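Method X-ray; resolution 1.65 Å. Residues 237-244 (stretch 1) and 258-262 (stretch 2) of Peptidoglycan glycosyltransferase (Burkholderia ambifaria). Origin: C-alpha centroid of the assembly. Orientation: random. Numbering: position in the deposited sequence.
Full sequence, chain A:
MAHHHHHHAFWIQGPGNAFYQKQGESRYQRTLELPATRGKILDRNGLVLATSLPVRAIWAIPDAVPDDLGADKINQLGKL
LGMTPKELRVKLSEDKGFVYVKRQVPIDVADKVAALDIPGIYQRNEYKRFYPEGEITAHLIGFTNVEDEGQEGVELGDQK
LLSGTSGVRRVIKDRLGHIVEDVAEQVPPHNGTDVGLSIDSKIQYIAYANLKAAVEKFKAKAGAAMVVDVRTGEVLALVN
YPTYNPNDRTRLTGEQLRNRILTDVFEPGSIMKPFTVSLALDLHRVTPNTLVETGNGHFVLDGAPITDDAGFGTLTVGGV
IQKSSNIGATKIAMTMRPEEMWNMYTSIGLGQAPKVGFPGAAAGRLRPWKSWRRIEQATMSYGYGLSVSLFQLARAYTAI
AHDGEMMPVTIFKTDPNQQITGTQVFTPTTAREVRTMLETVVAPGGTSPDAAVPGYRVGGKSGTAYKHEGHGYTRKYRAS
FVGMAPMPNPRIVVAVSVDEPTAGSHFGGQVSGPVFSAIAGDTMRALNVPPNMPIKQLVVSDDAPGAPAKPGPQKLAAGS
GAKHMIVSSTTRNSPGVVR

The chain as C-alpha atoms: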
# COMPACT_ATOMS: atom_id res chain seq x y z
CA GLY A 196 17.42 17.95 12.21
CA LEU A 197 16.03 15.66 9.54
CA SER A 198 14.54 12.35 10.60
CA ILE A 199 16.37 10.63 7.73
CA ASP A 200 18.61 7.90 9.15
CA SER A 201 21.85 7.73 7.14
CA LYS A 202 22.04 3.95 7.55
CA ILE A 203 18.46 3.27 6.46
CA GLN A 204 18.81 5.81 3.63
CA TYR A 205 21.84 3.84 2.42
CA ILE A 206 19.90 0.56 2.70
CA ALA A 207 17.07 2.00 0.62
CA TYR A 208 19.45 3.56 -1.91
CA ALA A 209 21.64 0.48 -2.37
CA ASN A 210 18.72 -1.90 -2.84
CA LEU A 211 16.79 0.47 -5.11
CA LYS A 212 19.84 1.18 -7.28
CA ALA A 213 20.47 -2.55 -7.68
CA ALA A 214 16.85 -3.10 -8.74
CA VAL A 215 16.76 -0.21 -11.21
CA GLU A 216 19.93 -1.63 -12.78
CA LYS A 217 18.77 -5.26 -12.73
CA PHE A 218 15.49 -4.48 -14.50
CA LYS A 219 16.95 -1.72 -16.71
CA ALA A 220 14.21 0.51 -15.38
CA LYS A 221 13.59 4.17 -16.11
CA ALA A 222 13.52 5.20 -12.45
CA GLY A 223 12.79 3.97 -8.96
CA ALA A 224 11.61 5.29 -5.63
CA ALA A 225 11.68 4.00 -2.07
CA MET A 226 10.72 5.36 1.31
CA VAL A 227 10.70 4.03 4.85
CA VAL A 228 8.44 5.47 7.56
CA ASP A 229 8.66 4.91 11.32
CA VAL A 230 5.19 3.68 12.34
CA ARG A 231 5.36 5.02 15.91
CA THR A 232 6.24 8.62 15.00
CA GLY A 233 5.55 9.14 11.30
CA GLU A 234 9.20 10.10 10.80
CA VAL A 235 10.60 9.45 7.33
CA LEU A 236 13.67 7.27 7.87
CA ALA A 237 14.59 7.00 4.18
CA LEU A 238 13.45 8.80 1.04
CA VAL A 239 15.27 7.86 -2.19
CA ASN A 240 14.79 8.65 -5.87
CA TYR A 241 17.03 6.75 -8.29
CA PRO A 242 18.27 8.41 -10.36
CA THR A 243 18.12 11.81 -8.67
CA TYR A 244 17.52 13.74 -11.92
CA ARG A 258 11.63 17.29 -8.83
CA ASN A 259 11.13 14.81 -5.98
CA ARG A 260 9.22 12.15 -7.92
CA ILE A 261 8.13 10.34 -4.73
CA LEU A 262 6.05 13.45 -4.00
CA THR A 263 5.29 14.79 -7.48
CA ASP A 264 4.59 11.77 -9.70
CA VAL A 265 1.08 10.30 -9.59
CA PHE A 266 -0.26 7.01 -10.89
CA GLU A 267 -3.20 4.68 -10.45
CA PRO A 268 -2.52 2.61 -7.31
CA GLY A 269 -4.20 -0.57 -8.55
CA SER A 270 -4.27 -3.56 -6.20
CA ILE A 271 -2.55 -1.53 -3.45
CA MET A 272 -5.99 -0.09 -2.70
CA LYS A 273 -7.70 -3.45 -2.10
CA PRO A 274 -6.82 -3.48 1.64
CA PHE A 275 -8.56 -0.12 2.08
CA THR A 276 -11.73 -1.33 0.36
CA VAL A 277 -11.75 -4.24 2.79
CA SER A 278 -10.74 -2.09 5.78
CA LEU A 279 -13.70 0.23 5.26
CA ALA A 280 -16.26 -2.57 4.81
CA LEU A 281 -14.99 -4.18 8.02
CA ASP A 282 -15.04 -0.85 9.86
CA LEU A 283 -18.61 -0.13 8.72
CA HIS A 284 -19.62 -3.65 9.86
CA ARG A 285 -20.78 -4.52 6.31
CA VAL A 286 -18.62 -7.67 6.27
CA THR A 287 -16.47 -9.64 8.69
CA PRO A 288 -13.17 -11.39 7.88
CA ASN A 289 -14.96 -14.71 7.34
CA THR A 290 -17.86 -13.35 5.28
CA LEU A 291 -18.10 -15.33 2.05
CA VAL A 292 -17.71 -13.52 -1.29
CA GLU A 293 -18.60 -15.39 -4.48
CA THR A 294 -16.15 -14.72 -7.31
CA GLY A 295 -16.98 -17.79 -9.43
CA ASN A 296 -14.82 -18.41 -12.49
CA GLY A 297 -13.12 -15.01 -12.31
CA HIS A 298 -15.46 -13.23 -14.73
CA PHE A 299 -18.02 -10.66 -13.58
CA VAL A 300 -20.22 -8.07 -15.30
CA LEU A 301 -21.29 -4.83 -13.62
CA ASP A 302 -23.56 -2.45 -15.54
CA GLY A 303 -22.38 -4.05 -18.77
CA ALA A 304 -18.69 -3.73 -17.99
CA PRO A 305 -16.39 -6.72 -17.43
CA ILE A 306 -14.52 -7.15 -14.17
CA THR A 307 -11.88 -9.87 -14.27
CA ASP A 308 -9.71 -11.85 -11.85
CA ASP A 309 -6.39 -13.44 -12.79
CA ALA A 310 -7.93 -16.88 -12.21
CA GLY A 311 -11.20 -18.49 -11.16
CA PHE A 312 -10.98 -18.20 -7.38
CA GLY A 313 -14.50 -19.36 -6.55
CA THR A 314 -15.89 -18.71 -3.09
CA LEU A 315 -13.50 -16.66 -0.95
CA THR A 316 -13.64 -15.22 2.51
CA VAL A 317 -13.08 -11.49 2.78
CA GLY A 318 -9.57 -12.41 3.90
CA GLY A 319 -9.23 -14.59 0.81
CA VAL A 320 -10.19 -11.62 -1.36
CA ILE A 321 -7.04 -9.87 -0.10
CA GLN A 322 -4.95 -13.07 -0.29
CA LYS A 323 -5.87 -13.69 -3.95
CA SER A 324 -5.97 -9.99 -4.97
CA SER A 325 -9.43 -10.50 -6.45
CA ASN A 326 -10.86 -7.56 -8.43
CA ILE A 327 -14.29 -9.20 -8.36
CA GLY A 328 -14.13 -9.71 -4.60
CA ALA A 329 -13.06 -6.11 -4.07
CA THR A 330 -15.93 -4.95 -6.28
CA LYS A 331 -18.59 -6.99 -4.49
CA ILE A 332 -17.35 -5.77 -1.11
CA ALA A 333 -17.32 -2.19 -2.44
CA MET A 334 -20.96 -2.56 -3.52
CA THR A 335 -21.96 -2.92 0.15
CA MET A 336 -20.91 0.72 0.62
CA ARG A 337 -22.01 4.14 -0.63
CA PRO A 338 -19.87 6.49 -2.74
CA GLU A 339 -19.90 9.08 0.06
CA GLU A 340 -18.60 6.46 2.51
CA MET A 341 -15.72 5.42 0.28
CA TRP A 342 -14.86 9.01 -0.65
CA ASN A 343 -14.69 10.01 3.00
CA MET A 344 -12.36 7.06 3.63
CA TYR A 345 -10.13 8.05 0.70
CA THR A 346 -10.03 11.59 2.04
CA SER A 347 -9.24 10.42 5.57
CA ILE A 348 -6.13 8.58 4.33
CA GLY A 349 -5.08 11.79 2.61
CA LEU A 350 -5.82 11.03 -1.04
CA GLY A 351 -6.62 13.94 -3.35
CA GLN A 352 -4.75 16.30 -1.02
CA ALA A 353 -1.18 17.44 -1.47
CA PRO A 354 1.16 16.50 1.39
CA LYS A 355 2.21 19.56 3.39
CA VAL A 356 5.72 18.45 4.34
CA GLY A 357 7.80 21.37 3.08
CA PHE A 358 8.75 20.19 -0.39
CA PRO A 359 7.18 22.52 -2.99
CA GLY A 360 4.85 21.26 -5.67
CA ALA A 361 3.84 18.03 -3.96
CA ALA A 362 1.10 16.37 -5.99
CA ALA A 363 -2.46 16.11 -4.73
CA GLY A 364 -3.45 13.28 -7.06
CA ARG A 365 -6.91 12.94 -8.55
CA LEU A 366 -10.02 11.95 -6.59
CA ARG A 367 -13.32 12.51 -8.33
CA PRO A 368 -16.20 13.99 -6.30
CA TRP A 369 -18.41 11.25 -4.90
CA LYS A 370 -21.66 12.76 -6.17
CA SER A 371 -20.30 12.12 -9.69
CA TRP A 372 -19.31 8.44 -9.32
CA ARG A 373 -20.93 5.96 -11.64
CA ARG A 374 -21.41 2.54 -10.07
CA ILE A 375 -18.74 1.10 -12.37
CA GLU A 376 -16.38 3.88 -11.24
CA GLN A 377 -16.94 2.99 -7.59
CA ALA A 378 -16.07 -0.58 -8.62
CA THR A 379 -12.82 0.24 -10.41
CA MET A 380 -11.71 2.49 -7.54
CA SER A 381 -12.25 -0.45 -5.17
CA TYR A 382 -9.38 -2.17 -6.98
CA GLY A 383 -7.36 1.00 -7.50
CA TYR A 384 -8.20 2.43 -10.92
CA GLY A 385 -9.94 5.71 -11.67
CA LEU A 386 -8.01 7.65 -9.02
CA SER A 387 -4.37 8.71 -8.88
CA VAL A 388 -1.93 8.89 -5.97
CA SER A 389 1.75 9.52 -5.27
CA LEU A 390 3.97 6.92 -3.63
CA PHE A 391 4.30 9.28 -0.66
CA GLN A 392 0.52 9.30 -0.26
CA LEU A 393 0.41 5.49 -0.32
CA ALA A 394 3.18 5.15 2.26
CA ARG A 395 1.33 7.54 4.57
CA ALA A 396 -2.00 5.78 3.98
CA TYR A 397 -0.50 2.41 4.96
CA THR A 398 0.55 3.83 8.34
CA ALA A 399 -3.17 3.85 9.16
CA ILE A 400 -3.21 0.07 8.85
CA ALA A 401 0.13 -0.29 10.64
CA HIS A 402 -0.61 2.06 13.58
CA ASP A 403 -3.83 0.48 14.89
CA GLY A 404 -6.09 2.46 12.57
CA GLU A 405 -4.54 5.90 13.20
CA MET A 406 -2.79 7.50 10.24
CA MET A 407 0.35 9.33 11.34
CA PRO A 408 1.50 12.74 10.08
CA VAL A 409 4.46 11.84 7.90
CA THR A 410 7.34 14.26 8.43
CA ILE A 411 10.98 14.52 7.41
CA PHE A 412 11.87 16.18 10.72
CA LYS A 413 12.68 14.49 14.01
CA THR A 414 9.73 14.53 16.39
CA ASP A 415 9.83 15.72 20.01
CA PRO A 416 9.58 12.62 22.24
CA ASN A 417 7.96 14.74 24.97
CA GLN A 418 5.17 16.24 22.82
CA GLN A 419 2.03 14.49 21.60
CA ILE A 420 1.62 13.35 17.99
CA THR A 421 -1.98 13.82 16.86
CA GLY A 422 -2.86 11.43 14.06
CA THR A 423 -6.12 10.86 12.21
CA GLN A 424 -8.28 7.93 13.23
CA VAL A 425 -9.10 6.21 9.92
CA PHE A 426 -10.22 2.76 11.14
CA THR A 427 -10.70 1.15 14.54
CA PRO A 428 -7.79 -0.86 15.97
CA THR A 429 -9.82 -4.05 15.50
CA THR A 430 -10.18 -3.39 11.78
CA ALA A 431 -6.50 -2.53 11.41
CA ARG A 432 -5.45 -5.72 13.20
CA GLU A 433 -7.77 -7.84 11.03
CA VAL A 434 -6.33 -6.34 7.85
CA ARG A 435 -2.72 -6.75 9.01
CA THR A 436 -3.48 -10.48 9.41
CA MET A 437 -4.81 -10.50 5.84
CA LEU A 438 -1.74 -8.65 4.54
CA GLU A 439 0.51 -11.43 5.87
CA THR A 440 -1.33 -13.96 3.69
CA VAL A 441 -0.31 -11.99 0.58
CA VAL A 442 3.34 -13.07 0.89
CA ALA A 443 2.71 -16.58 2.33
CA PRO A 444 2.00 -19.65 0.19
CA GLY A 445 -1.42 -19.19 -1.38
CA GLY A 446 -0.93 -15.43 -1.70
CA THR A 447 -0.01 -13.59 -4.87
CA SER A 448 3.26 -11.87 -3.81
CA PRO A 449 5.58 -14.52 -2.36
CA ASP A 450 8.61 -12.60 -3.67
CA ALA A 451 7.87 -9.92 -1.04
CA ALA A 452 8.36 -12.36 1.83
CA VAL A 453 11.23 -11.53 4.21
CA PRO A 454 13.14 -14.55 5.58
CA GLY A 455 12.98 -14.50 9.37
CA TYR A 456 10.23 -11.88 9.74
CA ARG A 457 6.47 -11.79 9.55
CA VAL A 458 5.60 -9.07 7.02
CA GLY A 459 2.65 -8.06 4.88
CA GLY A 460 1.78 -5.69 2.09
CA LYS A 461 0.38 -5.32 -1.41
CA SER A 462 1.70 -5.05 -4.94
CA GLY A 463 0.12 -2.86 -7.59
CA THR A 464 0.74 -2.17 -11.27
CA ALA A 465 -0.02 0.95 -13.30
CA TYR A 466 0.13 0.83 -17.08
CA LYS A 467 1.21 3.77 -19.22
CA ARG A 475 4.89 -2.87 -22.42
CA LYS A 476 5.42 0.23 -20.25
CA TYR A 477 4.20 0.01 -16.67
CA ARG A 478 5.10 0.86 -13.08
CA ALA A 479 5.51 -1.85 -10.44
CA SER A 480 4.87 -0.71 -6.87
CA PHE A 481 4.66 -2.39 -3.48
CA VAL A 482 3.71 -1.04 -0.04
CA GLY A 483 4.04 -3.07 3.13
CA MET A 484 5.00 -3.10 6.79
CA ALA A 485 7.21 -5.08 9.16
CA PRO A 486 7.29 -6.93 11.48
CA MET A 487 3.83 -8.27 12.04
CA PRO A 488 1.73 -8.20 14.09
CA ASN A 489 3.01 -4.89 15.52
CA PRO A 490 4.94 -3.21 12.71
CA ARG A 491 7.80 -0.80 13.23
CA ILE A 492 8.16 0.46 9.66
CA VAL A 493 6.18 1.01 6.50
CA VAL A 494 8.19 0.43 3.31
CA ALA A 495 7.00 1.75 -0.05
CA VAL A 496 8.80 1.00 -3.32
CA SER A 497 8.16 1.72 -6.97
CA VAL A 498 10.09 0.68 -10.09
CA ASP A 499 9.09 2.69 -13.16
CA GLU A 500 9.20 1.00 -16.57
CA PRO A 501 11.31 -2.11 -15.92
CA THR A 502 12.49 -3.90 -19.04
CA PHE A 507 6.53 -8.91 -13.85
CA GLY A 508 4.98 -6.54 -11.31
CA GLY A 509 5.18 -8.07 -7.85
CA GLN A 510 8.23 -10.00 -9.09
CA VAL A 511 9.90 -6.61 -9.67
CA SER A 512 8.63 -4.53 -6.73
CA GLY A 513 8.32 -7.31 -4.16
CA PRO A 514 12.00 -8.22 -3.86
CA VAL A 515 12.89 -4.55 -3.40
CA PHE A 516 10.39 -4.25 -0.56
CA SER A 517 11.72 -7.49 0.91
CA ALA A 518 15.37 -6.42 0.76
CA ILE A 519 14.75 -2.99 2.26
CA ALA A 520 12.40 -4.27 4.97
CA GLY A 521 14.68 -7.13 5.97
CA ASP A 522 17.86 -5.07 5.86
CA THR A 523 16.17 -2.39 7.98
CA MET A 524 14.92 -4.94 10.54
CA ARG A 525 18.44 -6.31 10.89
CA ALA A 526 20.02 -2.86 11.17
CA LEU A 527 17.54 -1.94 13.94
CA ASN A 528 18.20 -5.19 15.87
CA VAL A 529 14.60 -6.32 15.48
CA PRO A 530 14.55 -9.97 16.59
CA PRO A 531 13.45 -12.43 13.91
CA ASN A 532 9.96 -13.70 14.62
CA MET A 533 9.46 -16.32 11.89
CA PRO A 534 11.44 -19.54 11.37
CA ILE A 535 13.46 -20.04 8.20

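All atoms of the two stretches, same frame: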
# COMPACT_ATOMS: atom_id res chain seq x y z
N ALA A 237 13.88 7.03 5.45
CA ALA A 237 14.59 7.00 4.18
C ALA A 237 13.66 7.52 3.10
O ALA A 237 12.45 7.26 3.14
CB ALA A 237 15.06 5.58 3.83
N LEU A 238 14.23 8.24 2.14
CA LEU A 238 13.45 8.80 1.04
C LEU A 238 14.42 8.89 -0.13
O LEU A 238 15.32 9.73 -0.11
CB LEU A 238 12.88 10.16 1.43
CG LEU A 238 11.93 10.93 0.51
CD1 LEU A 238 10.54 10.36 0.62
CD2 LEU A 238 11.92 12.40 0.89
N VAL A 239 14.28 8.00 -1.12
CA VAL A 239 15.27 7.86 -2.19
C VAL A 239 14.58 7.89 -3.54
O VAL A 239 13.62 7.14 -3.77
CB VAL A 239 16.09 6.57 -2.04
CG1 VAL A 239 17.12 6.46 -3.18
CG2 VAL A 239 16.79 6.54 -0.71
N ASN A 240 15.09 8.72 -4.44
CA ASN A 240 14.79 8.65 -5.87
C ASN A 240 16.05 8.18 -6.58
O ASN A 240 17.13 8.71 -6.32
CB ASN A 240 14.36 10.00 -6.42
CG ASN A 240 13.06 10.48 -5.83
OD1 ASN A 240 11.99 10.05 -6.24
ND2 ASN A 240 13.14 11.39 -4.86
N TYR A 241 15.91 7.20 -7.47
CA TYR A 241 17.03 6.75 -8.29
C TYR A 241 16.60 6.66 -9.75
O TYR A 241 15.70 5.86 -10.08
CB TYR A 241 17.59 5.41 -7.82
CG TYR A 241 18.94 5.17 -8.44
CD1 TYR A 241 20.09 5.73 -7.89
CD2 TYR A 241 19.06 4.46 -9.63
CE1 TYR A 241 21.32 5.55 -8.47
CE2 TYR A 241 20.29 4.29 -10.22
CZ TYR A 241 21.42 4.83 -9.64
OH TYR A 241 22.65 4.66 -10.23
N PRO A 242 17.22 7.42 -10.67
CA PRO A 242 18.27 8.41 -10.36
C PRO A 242 17.70 9.68 -9.72
O PRO A 242 16.49 9.82 -9.60
CB PRO A 242 18.87 8.73 -11.74
CG PRO A 242 18.29 7.72 -12.70
CD PRO A 242 16.98 7.29 -12.11
N THR A 243 18.58 10.59 -9.31
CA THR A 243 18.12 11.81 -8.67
C THR A 243 17.58 12.84 -9.66
O THR A 243 16.80 13.71 -9.26
CB THR A 243 19.26 12.45 -7.87
OG1 THR A 243 20.35 12.68 -8.76
CG2 THR A 243 19.72 11.53 -6.75
N TYR A 244 17.97 12.77 -10.93
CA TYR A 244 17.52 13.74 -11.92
C TYR A 244 16.28 13.25 -12.66
O TYR A 244 16.08 12.04 -12.82
CB TYR A 244 18.64 14.05 -12.92
CG TYR A 244 19.24 12.83 -13.57
CD1 TYR A 244 20.33 12.18 -13.01
CD2 TYR A 244 18.71 12.32 -14.76
CE1 TYR A 244 20.87 11.05 -13.60
CE2 TYR A 244 19.25 11.19 -15.35
CZ TYR A 244 20.33 10.56 -14.77
OH TYR A 244 20.87 9.44 -15.35
N ARG A 258 12.88 17.66 -9.48
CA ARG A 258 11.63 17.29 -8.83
C ARG A 258 11.80 16.03 -7.99
O ARG A 258 12.53 15.12 -8.37
CB ARG A 258 10.52 17.09 -9.86
N ASN A 259 11.12 15.99 -6.85
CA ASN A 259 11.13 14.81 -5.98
C ASN A 259 9.97 13.92 -6.41
O ASN A 259 8.83 14.10 -5.98
CB ASN A 259 11.04 15.22 -4.52
CG ASN A 259 11.34 14.07 -3.57
OD1 ASN A 259 10.89 12.95 -3.77
ND2 ASN A 259 12.13 14.35 -2.53
N ARG A 260 10.27 12.94 -7.27
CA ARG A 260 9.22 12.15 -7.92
C ARG A 260 8.36 11.39 -6.92
O ARG A 260 7.18 11.13 -7.19
CB ARG A 260 9.83 11.19 -8.94
CG ARG A 260 10.59 11.90 -10.05
CD ARG A 260 11.04 10.94 -11.14
NE ARG A 260 11.96 9.92 -10.65
CZ ARG A 260 13.27 10.11 -10.46
NH1 ARG A 260 13.81 11.30 -10.69
NH2 ARG A 260 14.02 9.12 -10.02
N ILE A 261 8.92 11.00 -5.77
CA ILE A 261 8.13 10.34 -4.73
C ILE A 261 6.93 11.20 -4.35
O ILE A 261 5.85 10.68 -4.05
CB ILE A 261 9.00 10.04 -3.49
CG1 ILE A 261 10.05 8.99 -3.82
CG2 ILE A 261 8.12 9.57 -2.33
CD1 ILE A 261 10.91 8.61 -2.63
N LEU A 262 7.10 12.52 -4.37
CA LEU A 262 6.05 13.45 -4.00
C LEU A 262 5.29 14.02 -5.19
O LEU A 262 4.13 14.41 -5.04
CB LEU A 262 6.64 14.61 -3.19
CG LEU A 262 7.11 14.19 -1.80
CD1 LEU A 262 8.43 14.87 -1.47
CD2 LEU A 262 6.05 14.55 -0.77

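The two stretches meet where the end of a strand, residues 237-241, and the loop after it pass the start of a helix that begins at Arg 260. Together they bury 433 Å² of surface, both sides summed. At least one side chain takes part in every hydrogen bond across the contact. No hydrogen bond joins backbone to backbone across the gap.

Asn 240 is the central residue. Its CA-to-CB bond points toward the second stretch, and with chi1 in the m well its amide sits over the start of the helix. Both ends of that amide are used. Asn 240 ND2 donates to Asn 259 OD1 at 2.9 Å, with a nearly straight angle of 163°. Asn 240 OD1 accepts from the backbone N of Ile 261 at 3.2 Å, with a more bent angle of 136°. The first turn of a helix has backbone NH groups with no earlier carbonyl of the helix to bind. Here a carboxamide oxygen from the neighbouring strand serves one of them. An asparagine suits this place because one short side chain carries both a donor and an acceptor.

Asn 259 holds the N-cap position. Its CA-to-CB bond points sideways, but the end of the side chain comes nearer, and this brings OD1 to Asn 240 ND2. Its backbone O accepts from Leu 262 N at 2.8 Å, a bond within the second stretch. Thus the NH groups of Ile 261 and Leu 262 are both satisfied, one from across the contact and one locally. Asn 259 ND2 lies 3.9 Å from Leu 238 CD2.

Arg 260 has the largest area covered by the other stretch, 102 Å². Its side chain starts sideways and then extends, with chi angles m, t and m, to reach the loop after the strand. Arg 260 NH2 donates to the backbone O of Pro 242 at 2.6 Å, a short bond with an angle of 168°. Arg 260 NH1 makes a weak second bond to the same oxygen, Pro 242 O, at 3.2 Å and 129°. The carbonyl lies at the edge of the guanidinium, near its plane, where the N-H groups point. Asn 240 CB covers one face of the group. Arg 260 NH1 also comes within 3.2 Å of Tyr 244 O. A long side chain with several donors suits this loop, which offers backbone oxygens. The peptide bond before Pro 242 is cis. The side chains of Thr 243 and Tyr 244 start away from the second stretch; the atoms nearest Arg 260 are their carbonyl oxygens.

An apolar contact lies beside this polar network. Ile 261 is buried and points toward the strand. Ile 261 CD1 is 3.7 Å from Leu 238 CD1 and 3.3 Å from Val 239 O. The branched, apolar chain fills space between the helix start and the strand. Leu 238 begins sideways, but its end turns nearer to meet it. The CA-to-CB bond of Val 239 points away, and its carbonyl O is the atom that touches Ile 261.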